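Local structure of type IV pilus secretin PilQ family protein (Vibrio cholerae, 6W6M) at the interface of chains A and B. The protein forms the outer-membrane secretin channel of the type IVa competence pilus, a ring of fourteen subunits required for natural competence. Numbering follows the deposited sequence. Chains: chain A/B, Type IV pilus secretin PilQ family protein.

Contact 1: the interface of chains A and B. Residues chain A 341, 391-394, 406, 408; chain B 352-358, 360.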
loop_
_atom_site.group_PDB
_atom_site.type_symbol
_atom_site.label_atom_id
_atom_site.label_comp_id
_atom_site.label_asym_id
_atom_site.label_seq_id
_atom_site.Cartn_x
_atom_site.Cartn_y
_atom_site.Cartn_z
ATOM N N ARG A 341 -27.496 -16.869 -66.990
ATOM C CA ARG A 341 -26.128 -17.322 -67.223
ATOM C C ARG A 341 -26.064 -17.898 -68.632
ATOM O O ARG A 341 -26.672 -18.937 -68.884
ATOM C CB ARG A 341 -25.753 -18.369 -66.183
ATOM C CG ARG A 341 -24.365 -18.267 -65.634
ATOM C CD ARG A 341 -24.305 -18.878 -64.262
ATOM N NE ARG A 341 -24.781 -20.251 -64.246
ATOM C CZ ARG A 341 -24.016 -21.303 -63.987
ATOM N NH1 ARG A 341 -22.734 -21.137 -63.712
ATOM N NH2 ARG A 341 -24.536 -22.520 -63.994
ATOM N N SER A 391 -33.644 -23.364 -61.315
ATOM C CA SER A 391 -33.077 -23.013 -62.607
ATOM C C SER A 391 -33.613 -23.924 -63.704
ATOM O O SER A 391 -34.335 -24.885 -63.451
ATOM C CB SER A 391 -31.551 -23.096 -62.567
ATOM O OG SER A 391 -31.135 -24.288 -61.928
ATOM N N ILE A 392 -33.257 -23.588 -64.938
ATOM C CA ILE A 392 -33.496 -24.459 -66.087
ATOM C C ILE A 392 -32.576 -24.019 -67.218
ATOM O O ILE A 392 -32.383 -22.825 -67.449
ATOM C CB ILE A 392 -34.986 -24.456 -66.507
ATOM C CG1 ILE A 392 -35.260 -25.597 -67.483
ATOM C CG2 ILE A 392 -35.393 -23.133 -67.110
ATOM C CD1 ILE A 392 -36.688 -25.693 -67.922
ATOM N N ALA A 393 -32.005 -24.994 -67.922
ATOM C CA ALA A 393 -30.970 -24.727 -68.910
ATOM C C ALA A 393 -31.014 -25.467 -70.239
ATOM O O ALA A 393 -31.197 -26.683 -70.279
ATOM C CB ALA A 393 -29.617 -24.983 -68.264
ATOM N N PHE A 394 -30.858 -24.721 -71.325
ATOM C CA PHE A 394 -30.980 -25.221 -72.685
ATOM C C PHE A 394 -29.633 -25.144 -73.389
ATOM O O PHE A 394 -28.784 -24.308 -73.068
ATOM C CB PHE A 394 -32.015 -24.427 -73.479
ATOM C CG PHE A 394 -33.345 -24.304 -72.795
ATOM C CD1 PHE A 394 -33.688 -23.145 -72.121
ATOM C CD2 PHE A 394 -34.258 -25.341 -72.831
ATOM C CE1 PHE A 394 -34.908 -23.026 -71.498
ATOM C CE2 PHE A 394 -35.480 -25.225 -72.210
ATOM C CZ PHE A 394 -35.804 -24.067 -71.543
ATOM N N ASP A 406 -25.071 -22.149 -74.766
ATOM C CA ASP A 406 -25.748 -22.521 -73.528
ATOM C C ASP A 406 -26.518 -21.338 -72.956
ATOM O O ASP A 406 -26.043 -20.199 -73.005
ATOM C CB ASP A 406 -24.749 -22.987 -72.483
ATOM C CG ASP A 406 -24.149 -24.320 -72.806
ATOM O OD1 ASP A 406 -24.166 -24.710 -73.985
ATOM O OD2 ASP A 406 -23.674 -24.991 -71.874
ATOM N N GLU A 408 -29.006 -20.550 -69.346
ATOM C CA GLU A 408 -29.654 -20.973 -68.108
ATOM C C GLU A 408 -30.345 -19.801 -67.430
ATOM O O GLU A 408 -29.777 -18.710 -67.333
ATOM C CB GLU A 408 -28.649 -21.587 -67.142
ATOM C CG GLU A 408 -29.277 -22.107 -65.873
ATOM C CD GLU A 408 -28.273 -22.756 -64.946
ATOM O OE1 GLU A 408 -27.075 -22.766 -65.279
ATOM O OE2 GLU A 408 -28.676 -23.247 -63.870
ATOM N N SER B 352 -30.421 -30.218 -76.071
ATOM C CA SER B 352 -30.497 -30.807 -74.741
ATOM C C SER B 352 -31.323 -29.929 -73.822
ATOM O O SER B 352 -31.578 -28.763 -74.116
ATOM C CB SER B 352 -29.108 -30.998 -74.140
ATOM O OG SER B 352 -28.371 -31.939 -74.887
ATOM N N VAL B 353 -31.748 -30.510 -72.707
ATOM C CA VAL B 353 -32.467 -29.791 -71.662
ATOM C C VAL B 353 -32.094 -30.391 -70.318
ATOM O O VAL B 353 -32.133 -31.612 -70.141
ATOM C CB VAL B 353 -33.993 -29.838 -71.852
ATOM C CG1 VAL B 353 -34.668 -29.184 -70.678
ATOM C CG2 VAL B 353 -34.399 -29.124 -73.112
ATOM N N GLY B 354 -31.769 -29.529 -69.364
ATOM C CA GLY B 354 -31.310 -29.988 -68.069
ATOM C C GLY B 354 -31.683 -28.999 -66.991
ATOM O O GLY B 354 -32.627 -28.224 -67.137
ATOM N N GLY B 355 -30.944 -29.052 -65.890
ATOM C CA GLY B 355 -31.215 -28.221 -64.728
ATOM C C GLY B 355 -30.022 -27.356 -64.361
ATOM O O GLY B 355 -30.003 -26.747 -63.292
ATOM N N SER B 356 -29.053 -27.285 -65.264
ATOM C CA SER B 356 -27.877 -26.453 -65.073
ATOM C C SER B 356 -27.003 -26.538 -66.313
ATOM O O SER B 356 -27.330 -27.250 -67.263
ATOM C CB SER B 356 -27.087 -26.882 -63.842
ATOM O OG SER B 356 -26.337 -28.042 -64.102
ATOM N N ILE B 357 -25.905 -25.795 -66.327
ATOM C CA ILE B 357 -24.953 -25.826 -67.425
ATOM C C ILE B 357 -23.999 -27.008 -67.306
ATOM O O ILE B 357 -23.654 -27.641 -68.304
ATOM C CB ILE B 357 -24.199 -24.480 -67.488
ATOM C CG1 ILE B 357 -25.169 -23.382 -67.917
ATOM C CG2 ILE B 357 -23.014 -24.545 -68.418
ATOM C CD1 ILE B 357 -24.507 -22.142 -68.375
ATOM N N GLU B 358 -23.591 -27.341 -66.084
ATOM C CA GLU B 358 -22.754 -28.517 -65.884
ATOM C C GLU B 358 -23.518 -29.797 -66.203
ATOM O O GLU B 358 -22.926 -30.801 -66.622
ATOM C CB GLU B 358 -22.225 -28.538 -64.453
ATOM C CG GLU B 358 -21.265 -27.396 -64.128
ATOM C CD GLU B 358 -21.969 -26.070 -63.883
ATOM O OE1 GLU B 358 -23.124 -26.079 -63.415
ATOM O OE2 GLU B 358 -21.368 -25.014 -64.163
ATOM N N ASN B 360 -25.818 -30.099 -68.706
ATOM C CA ASN B 360 -25.781 -30.245 -70.157
ATOM C C ASN B 360 -24.380 -30.580 -70.648
ATOM O O ASN B 360 -24.219 -31.255 -71.668
ATOM C CB ASN B 360 -26.285 -28.975 -70.835
ATOM C CG ASN B 360 -27.765 -28.768 -70.659
ATOM O OD1 ASN B 360 -28.495 -29.685 -70.302
ATOM N ND2 ASN B 360 -28.219 -27.558 -70.918
#
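The backbone carbonyl oxygen of A:Ala393 is gripped by two donors from chain B. B:Gly354 N donates to A:Ala393 O at 3.0 Å, nearly along the C=O axis, as part of a short antiparallel pairing of strand 352-354 with strand 390-397. B:Asn360 ND2 donates to A:Ala393 O at 3.2 Å, straight at its hydrogen (168°); the oxygen lies in the plane of the B:Asn360 amide, but that amide nitrogen stands above the carbonyl plane of A:Ala393. Beside this pair, A:Ser391 donates its hydroxyl OG to B:Gly355 O at 3.0 Å, also from above the carbonyl plane; OG occupies the crowded position between backbone N and carbonyl carbon (chi1 46°).

Farther along the patch, A:Glu408 reaches out extended, CG anti to the backbone N (chi1 -177°). A:Glu408 OE1 offers the syn lone pair to A:Arg341 NH2 at 2.9 Å, a salt bridge within chain A that probably steadies both groups. The flank of B:Ile357 lies obliquely across this pair, with CG1 3.3 Å from A:Glu408 OE1, and CD1 sits over the rim of one guanidinium face. B:Glu358, bent at chi2, brings OE1 to the guanidinium edge, 3.9 Å from A:Arg341 NH2, a looser salt bridge across the chains. The shared arginine probably tempers repulsion between the two carboxylates. The site thus joins the long strands 320-347 and 404-429 and strand 390-397 of one secretin subunit to strand 352-354 and helix 357-362 of its neighbour.

Contact 2: the interface of chains A and B. Residues chain A 440-443, 457, 487, 499; chain B 444, 491, 493, 498-502.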
loop_
_atom_site.group_PDB
_atom_site.type_symbol
_atom_site.label_atom_id
_atom_site.label_comp_id
_atom_site.label_asym_id
_atom_site.label_seq_id
_atom_site.Cartn_x
_atom_site.Cartn_y
_atom_site.Cartn_z
ATOM N N THR A 440 -33.720 -15.832 -17.942
ATOM C CA THR A 440 -32.447 -16.438 -17.560
ATOM C C THR A 440 -31.518 -15.409 -16.927
ATOM O O THR A 440 -31.675 -14.202 -17.091
ATOM C CB THR A 440 -31.729 -17.092 -18.752
ATOM O OG1 THR A 440 -30.604 -17.844 -18.293
ATOM C CG2 THR A 440 -31.252 -16.055 -19.735
ATOM N N GLU A 441 -30.521 -15.909 -16.207
ATOM C CA GLU A 441 -29.496 -15.077 -15.583
ATOM C C GLU A 441 -28.135 -15.484 -16.126
ATOM O O GLU A 441 -27.705 -16.621 -15.931
ATOM C CB GLU A 441 -29.527 -15.213 -14.065
ATOM C CG GLU A 441 -30.830 -14.813 -13.439
ATOM C CD GLU A 441 -30.764 -14.862 -11.940
ATOM O OE1 GLU A 441 -29.763 -15.391 -11.421
ATOM O OE2 GLU A 441 -31.702 -14.367 -11.279
ATOM N N ILE A 442 -27.462 -14.558 -16.784
ATOM C CA ILE A 442 -26.192 -14.847 -17.449
ATOM C C ILE A 442 -25.041 -14.527 -16.496
ATOM O O ILE A 442 -24.983 -13.413 -15.956
ATOM C CB ILE A 442 -26.077 -14.052 -18.746
ATOM C CG1 ILE A 442 -27.255 -14.363 -19.659
ATOM C CG2 ILE A 442 -24.803 -14.382 -19.470
ATOM C CD1 ILE A 442 -27.365 -15.800 -20.017
ATOM N N PRO A 443 -24.163 -15.507 -16.264
ATOM C CA PRO A 443 -23.007 -15.287 -15.403
ATOM C C PRO A 443 -21.982 -14.520 -16.206
ATOM O O PRO A 443 -21.523 -15.006 -17.235
ATOM C CB PRO A 443 -22.500 -16.701 -15.140
ATOM C CG PRO A 443 -22.909 -17.468 -16.345
ATOM C CD PRO A 443 -24.229 -16.890 -16.763
ATOM N N PHE A 457 -24.331 -11.607 -12.163
ATOM C CA PHE A 457 -25.372 -12.122 -13.040
ATOM C C PHE A 457 -26.174 -10.978 -13.631
ATOM O O PHE A 457 -26.754 -10.177 -12.896
ATOM C CB PHE A 457 -26.307 -13.070 -12.291
ATOM C CG PHE A 457 -25.635 -14.303 -11.798
ATOM C CD1 PHE A 457 -25.451 -15.380 -12.628
ATOM C CD2 PHE A 457 -25.174 -14.382 -10.501
ATOM C CE1 PHE A 457 -24.825 -16.509 -12.180
ATOM C CE2 PHE A 457 -24.542 -15.510 -10.049
ATOM C CZ PHE A 457 -24.371 -16.570 -10.892
ATOM N N ARG A 487 -31.376 -13.763 -24.872
ATOM C CA ARG A 487 -29.946 -14.012 -24.970
ATOM C C ARG A 487 -29.564 -13.947 -26.438
ATOM O O ARG A 487 -30.220 -14.565 -27.278
ATOM C CB ARG A 487 -29.597 -15.370 -24.365
ATOM C CG ARG A 487 -28.219 -15.853 -24.674
ATOM C CD ARG A 487 -28.106 -17.328 -24.447
ATOM N NE ARG A 487 -26.762 -17.803 -24.731
ATOM C CZ ARG A 487 -26.392 -19.074 -24.674
ATOM N NH1 ARG A 487 -27.270 -20.001 -24.344
ATOM N NH2 ARG A 487 -25.148 -19.415 -24.953
ATOM N N VAL A 499 -21.333 -13.132 -23.788
ATOM C CA VAL A 499 -22.671 -13.267 -24.347
ATOM C C VAL A 499 -23.324 -11.894 -24.372
ATOM O O VAL A 499 -23.234 -11.148 -23.396
ATOM C CB VAL A 499 -23.523 -14.256 -23.529
ATOM C CG1 VAL A 499 -24.819 -14.548 -24.232
ATOM C CG2 VAL A 499 -22.768 -15.528 -23.285
ATOM N N TYR B 444 -19.756 -20.799 -7.861
ATOM C CA TYR B 444 -19.281 -19.877 -8.897
ATOM C C TYR B 444 -17.837 -19.474 -8.628
ATOM O O TYR B 444 -17.428 -19.362 -7.472
ATOM C CB TYR B 444 -20.202 -18.670 -9.052
ATOM C CG TYR B 444 -21.416 -18.997 -9.886
ATOM C CD1 TYR B 444 -21.387 -18.867 -11.268
ATOM C CD2 TYR B 444 -22.579 -19.472 -9.298
ATOM C CE1 TYR B 444 -22.488 -19.180 -12.036
ATOM C CE2 TYR B 444 -23.684 -19.789 -10.058
ATOM C CZ TYR B 444 -23.633 -19.639 -11.424
ATOM O OH TYR B 444 -24.737 -19.952 -12.179
ATOM N N VAL B 491 -22.556 -21.248 -20.604
ATOM C CA VAL B 491 -22.129 -20.197 -21.515
ATOM C C VAL B 491 -20.632 -19.956 -21.393
ATOM O O VAL B 491 -19.980 -20.459 -20.477
ATOM C CB VAL B 491 -22.924 -18.906 -21.266
ATOM C CG1 VAL B 491 -24.372 -19.150 -21.577
ATOM C CG2 VAL B 491 -22.769 -18.445 -19.845
ATOM N N THR B 493 -17.433 -17.426 -20.782
ATOM C CA THR B 493 -17.091 -16.170 -20.057
ATOM C C THR B 493 -15.574 -15.950 -20.114
ATOM O O THR B 493 -14.842 -16.778 -19.540
ATOM C CB THR B 493 -17.566 -16.212 -18.598
ATOM O OG1 THR B 493 -16.599 -16.924 -17.828
ATOM C CG2 THR B 493 -18.927 -16.851 -18.422
ATOM N N ALA B 498 -18.976 -20.891 -17.541
ATOM C CA ALA B 498 -19.737 -20.867 -16.300
ATOM C C ALA B 498 -21.148 -21.348 -16.610
ATOM O O ALA B 498 -21.507 -21.556 -17.771
ATOM C CB ALA B 498 -19.710 -19.472 -15.674
ATOM N N VAL B 499 -21.957 -21.512 -15.572
ATOM C CA VAL B 499 -23.283 -22.105 -15.679
ATOM C C VAL B 499 -24.318 -21.002 -15.532
ATOM O O VAL B 499 -24.193 -20.149 -14.651
ATOM C CB VAL B 499 -23.497 -23.195 -14.611
ATOM C CG1 VAL B 499 -24.776 -23.942 -14.863
ATOM C CG2 VAL B 499 -22.338 -24.145 -14.585
ATOM N N SER B 500 -25.336 -21.014 -16.386
ATOM C CA SER B 500 -26.427 -20.054 -16.315
ATOM C C SER B 500 -27.647 -20.687 -15.650
ATOM O O SER B 500 -27.729 -21.898 -15.478
ATOM C CB SER B 500 -26.768 -19.530 -17.706
ATOM O OG SER B 500 -27.247 -20.561 -18.538
ATOM N N ILE B 501 -28.602 -19.844 -15.272
ATOM C CA ILE B 501 -29.761 -20.257 -14.488
ATOM C C ILE B 501 -31.029 -19.763 -15.165
ATOM O O ILE B 501 -31.066 -18.638 -15.666
ATOM C CB ILE B 501 -29.660 -19.725 -13.042
ATOM C CG1 ILE B 501 -28.486 -20.381 -12.322
ATOM C CG2 ILE B 501 -30.939 -19.961 -12.275
ATOM C CD1 ILE B 501 -28.139 -19.758 -11.013
ATOM N N ASP B 502 -32.066 -20.598 -15.179
ATOM C CA ASP B 502 -33.384 -20.240 -15.697
ATOM C C ASP B 502 -34.363 -20.046 -14.547
ATOM O O ASP B 502 -34.523 -20.943 -13.721
ATOM C CB ASP B 502 -33.911 -21.325 -16.627
ATOM C CG ASP B 502 -33.173 -21.376 -17.931
ATOM O OD1 ASP B 502 -32.448 -20.417 -18.253
ATOM O OD2 ASP B 502 -33.316 -22.381 -18.648
#
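A:Pro443 and B:Val491 bury the most surface here, 83 and 69 Å², and meet obliquely at a boundary between neighbouring subunits of the secretin ring. The pyrrolidine ring of A:Pro443 turns CG and CD toward B:Val491 CG2, with CG at 3.6 Å, while its CG also packs on the B:Ala498 methyl and its CD on B:Ser500 CB. B:Val491 divides its two branches between partners. CG2, in the crowded position between backbone N and carbonyl carbon (chi1 -64° for CG1), takes the proline; CG1 lies over one face of the A:Arg487 guanidinium, 3.5 Å from NH2 and displaced toward the rim. The extended A:Arg487 chain runs past the valine in the opposite direction, and A:Val499 CG2 touches B:Val491 CB from about a right angle.

Next to this packing, strands 440-444 and 496-513 pair antiparallel. B:Ile501 O accepts two bonds: A:Glu441 N at 2.8 Å, nearly along the C=O axis, and A:Thr440 OG1, also at 2.8 Å, from above the carbonyl plane. Anti to the backbone N (chi1 -171°), A:Thr440 OG1 also hydrogen-bonds B:Asp502 OD1 at 3.2 Å, nearly along the C-O axis, so its one hydrogen is shared or alternates.

On the other flank, B:Tyr444 OH donates to B:Val499 O of its own chain, probably helping to set the ring. A:Phe457 stands edge-to-face on B:Tyr444, ring centroids 4.7 Å apart and planes at 88°, directing its CZ tip at one face of the tyrosine ring near the phenol carbon CZ.

Contact 3: the interface of chains A and B. Residues chain A 426-429, 434-435; chain B 506-510, 520.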
loop_
_atom_site.group_PDB
_atom_site.type_symbol
_atom_site.label_atom_id
_atom_site.label_comp_id
_atom_site.label_asym_id
_atom_site.label_seq_id
_atom_site.Cartn_x
_atom_site.Cartn_y
_atom_site.Cartn_z
ATOM N N LEU A 426 -50.463 -9.135 -12.348
ATOM C CA LEU A 426 -50.123 -9.075 -10.935
ATOM C C LEU A 426 -51.333 -8.590 -10.164
ATOM O O LEU A 426 -52.190 -7.897 -10.702
ATOM C CB LEU A 426 -48.956 -8.122 -10.677
ATOM C CG LEU A 426 -47.578 -8.412 -11.225
ATOM C CD1 LEU A 426 -46.708 -7.242 -10.933
ATOM C CD2 LEU A 426 -47.046 -9.635 -10.571
ATOM N N ILE A 427 -51.368 -8.932 -8.882
ATOM C CA ILE A 427 -52.264 -8.302 -7.919
ATOM C C ILE A 427 -51.412 -7.804 -6.758
ATOM O O ILE A 427 -50.418 -8.438 -6.400
ATOM C CB ILE A 427 -53.380 -9.257 -7.444
ATOM C CG1 ILE A 427 -54.309 -9.595 -8.599
ATOM C CG2 ILE A 427 -54.165 -8.675 -6.284
ATOM C CD1 ILE A 427 -55.255 -10.698 -8.312
ATOM N N THR A 428 -51.762 -6.647 -6.205
ATOM C CA THR A 428 -50.955 -6.034 -5.153
ATOM C C THR A 428 -51.829 -5.089 -4.337
ATOM O O THR A 428 -52.991 -4.852 -4.666
ATOM C CB THR A 428 -49.743 -5.305 -5.744
ATOM O OG1 THR A 428 -48.863 -4.897 -4.694
ATOM C CG2 THR A 428 -50.180 -4.092 -6.529
ATOM N N THR A 429 -51.215 -4.527 -3.292
ATOM C CA THR A 429 -51.868 -3.577 -2.354
ATOM C C THR A 429 -51.480 -2.144 -2.744
ATOM O O THR A 429 -50.356 -1.958 -3.233
ATOM C CB THR A 429 -51.468 -3.872 -0.896
ATOM O OG1 THR A 429 -51.886 -5.194 -0.541
ATOM C CG2 THR A 429 -52.251 -2.987 0.062
ATOM N N ALA A 434 -44.498 -4.233 -6.656
ATOM C CA ALA A 434 -44.588 -5.651 -6.989
ATOM C C ALA A 434 -43.893 -5.912 -8.319
ATOM O O ALA A 434 -43.739 -5.011 -9.149
ATOM C CB ALA A 434 -46.042 -6.106 -7.029
ATOM N N TYR A 435 -43.472 -7.165 -8.514
ATOM C CA TYR A 435 -42.788 -7.566 -9.740
ATOM C C TYR A 435 -43.115 -9.014 -10.073
ATOM O O TYR A 435 -43.407 -9.817 -9.195
ATOM C CB TYR A 435 -41.266 -7.378 -9.630
ATOM C CG TYR A 435 -40.636 -8.233 -8.570
ATOM C CD1 TYR A 435 -40.195 -9.508 -8.863
ATOM C CD2 TYR A 435 -40.463 -7.760 -7.275
ATOM C CE1 TYR A 435 -39.603 -10.282 -7.906
ATOM C CE2 TYR A 435 -39.869 -8.529 -6.319
ATOM C CZ TYR A 435 -39.444 -9.790 -6.638
ATOM O OH TYR A 435 -38.852 -10.574 -5.687
ATOM N N ILE B 506 -41.861 -14.441 -8.276
ATOM C CA ILE B 506 -42.918 -13.495 -7.960
ATOM C C ILE B 506 -42.798 -13.122 -6.491
ATOM O O ILE B 506 -42.582 -13.976 -5.627
ATOM C CB ILE B 506 -44.310 -14.062 -8.323
ATOM C CG1 ILE B 506 -45.385 -13.007 -8.123
ATOM C CG2 ILE B 506 -44.638 -15.301 -7.536
ATOM C CD1 ILE B 506 -46.673 -13.369 -8.728
ATOM N N GLY B 507 -42.906 -11.829 -6.225
ATOM C CA GLY B 507 -42.855 -11.299 -4.882
ATOM C C GLY B 507 -43.894 -10.226 -4.658
ATOM O O GLY B 507 -43.989 -9.292 -5.449
ATOM N N THR B 508 -44.677 -10.334 -3.590
ATOM C CA THR B 508 -45.810 -9.434 -3.410
ATOM C C THR B 508 -46.160 -9.289 -1.939
ATOM O O THR B 508 -45.567 -9.918 -1.060
ATOM C CB THR B 508 -47.069 -9.919 -4.153
ATOM O OG1 THR B 508 -47.458 -11.218 -3.695
ATOM C CG2 THR B 508 -46.850 -9.957 -5.629
ATOM N N GLN B 509 -47.163 -8.452 -1.696
ATOM C CA GLN B 509 -47.900 -8.411 -0.441
ATOM C C GLN B 509 -49.378 -8.446 -0.782
ATOM O O GLN B 509 -49.844 -7.632 -1.576
ATOM C CB GLN B 509 -47.557 -7.164 0.366
ATOM C CG GLN B 509 -48.184 -7.148 1.732
ATOM C CD GLN B 509 -47.703 -5.999 2.574
ATOM O OE1 GLN B 509 -46.823 -5.249 2.175
ATOM N NE2 GLN B 509 -48.280 -5.853 3.746
ATOM N N VAL B 510 -50.112 -9.396 -0.211
ATOM C CA VAL B 510 -51.528 -9.546 -0.521
ATOM C C VAL B 510 -52.340 -9.678 0.759
ATOM O O VAL B 510 -51.808 -9.857 1.851
ATOM C CB VAL B 510 -51.817 -10.741 -1.453
ATOM C CG1 VAL B 510 -51.167 -10.532 -2.804
ATOM C CG2 VAL B 510 -51.370 -12.046 -0.815
ATOM N N LEU B 520 -52.065 -15.157 -7.586
ATOM C CA LEU B 520 -51.141 -14.052 -7.379
ATOM C C LEU B 520 -50.703 -13.447 -8.700
ATOM O O LEU B 520 -50.525 -12.235 -8.807
ATOM C CB LEU B 520 -49.918 -14.522 -6.596
ATOM C CG LEU B 520 -50.102 -14.995 -5.164
ATOM C CD1 LEU B 520 -48.800 -15.544 -4.643
ATOM C CD2 LEU B 520 -50.570 -13.854 -4.310
#
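A chi1 of 63° sets CG of A:Tyr435 in the crowded position between its backbone N and carbonyl carbon, and chi2 of 89° turns the ring so that one face looks onto the backbone N of B:Gly507. In A:Thr429, chi1 of -61° holds OG1 beside the backbone N, anti to the carbonyl carbon, and directs the hydroxyl at B:Gln509 O. Both arrangements belong to a strand-to-strand seam of the bacterial secretin family, in which strand 496-513 of one subunit runs against the ends of strands 404-429 and 434-438 of the next.

B:Gly507 N lies 4.0 Å above the A:Tyr435 ring, displaced toward its rim near CE1 and CZ, and the glycine CA approaches CZ and the phenol OH at a similar range. Backbone pairing of A:Tyr435 with B:Gly507 is antiparallel, though loose: A:Tyr435 O and B:Gly507 N are 3.6 Å apart.

Polar links at the other end are weak. A:Thr429 OG1 donates to B:Gln509 O at 3.3 Å, and A:Ile427 N donates to B:Leu520 O at 3.4 Å with a bent geometry, bringing strand 518-534 into the seam. Between these links and the tyrosine the packing is light. The B:Thr508 methyl CG2, anti to the carbonyl carbon, points between A:Ile427 O, at 4.0 Å, and the A:Ala434 methyl. A:Leu426 and B:Ile506 run alongside one another with opposed headings, A:Leu426 CD2 coming no nearer than a loose 4.2 Å to B:Ile506 CD1.

Contact 1 lies far along the subunit boundary, its C-alpha centre about 52 Å from that of contact 2 and 68 Å from that of contact 3, whereas contacts 2 and 3 are about 27 Å apart. Strand 496-513 of chain B serves both contact 2 and contact 3, meeting strand 440-444 in one and strands 404-429 and 434-438 in the other. Strand 404-429 of chain A in turn spans from contact 1 to contact 3. Neighbouring subunits thus meet at well-separated levels, linked in pairs by these two strands, an arrangement that, repeated around the fourteen-subunit assembly, would help hold the channel wall together.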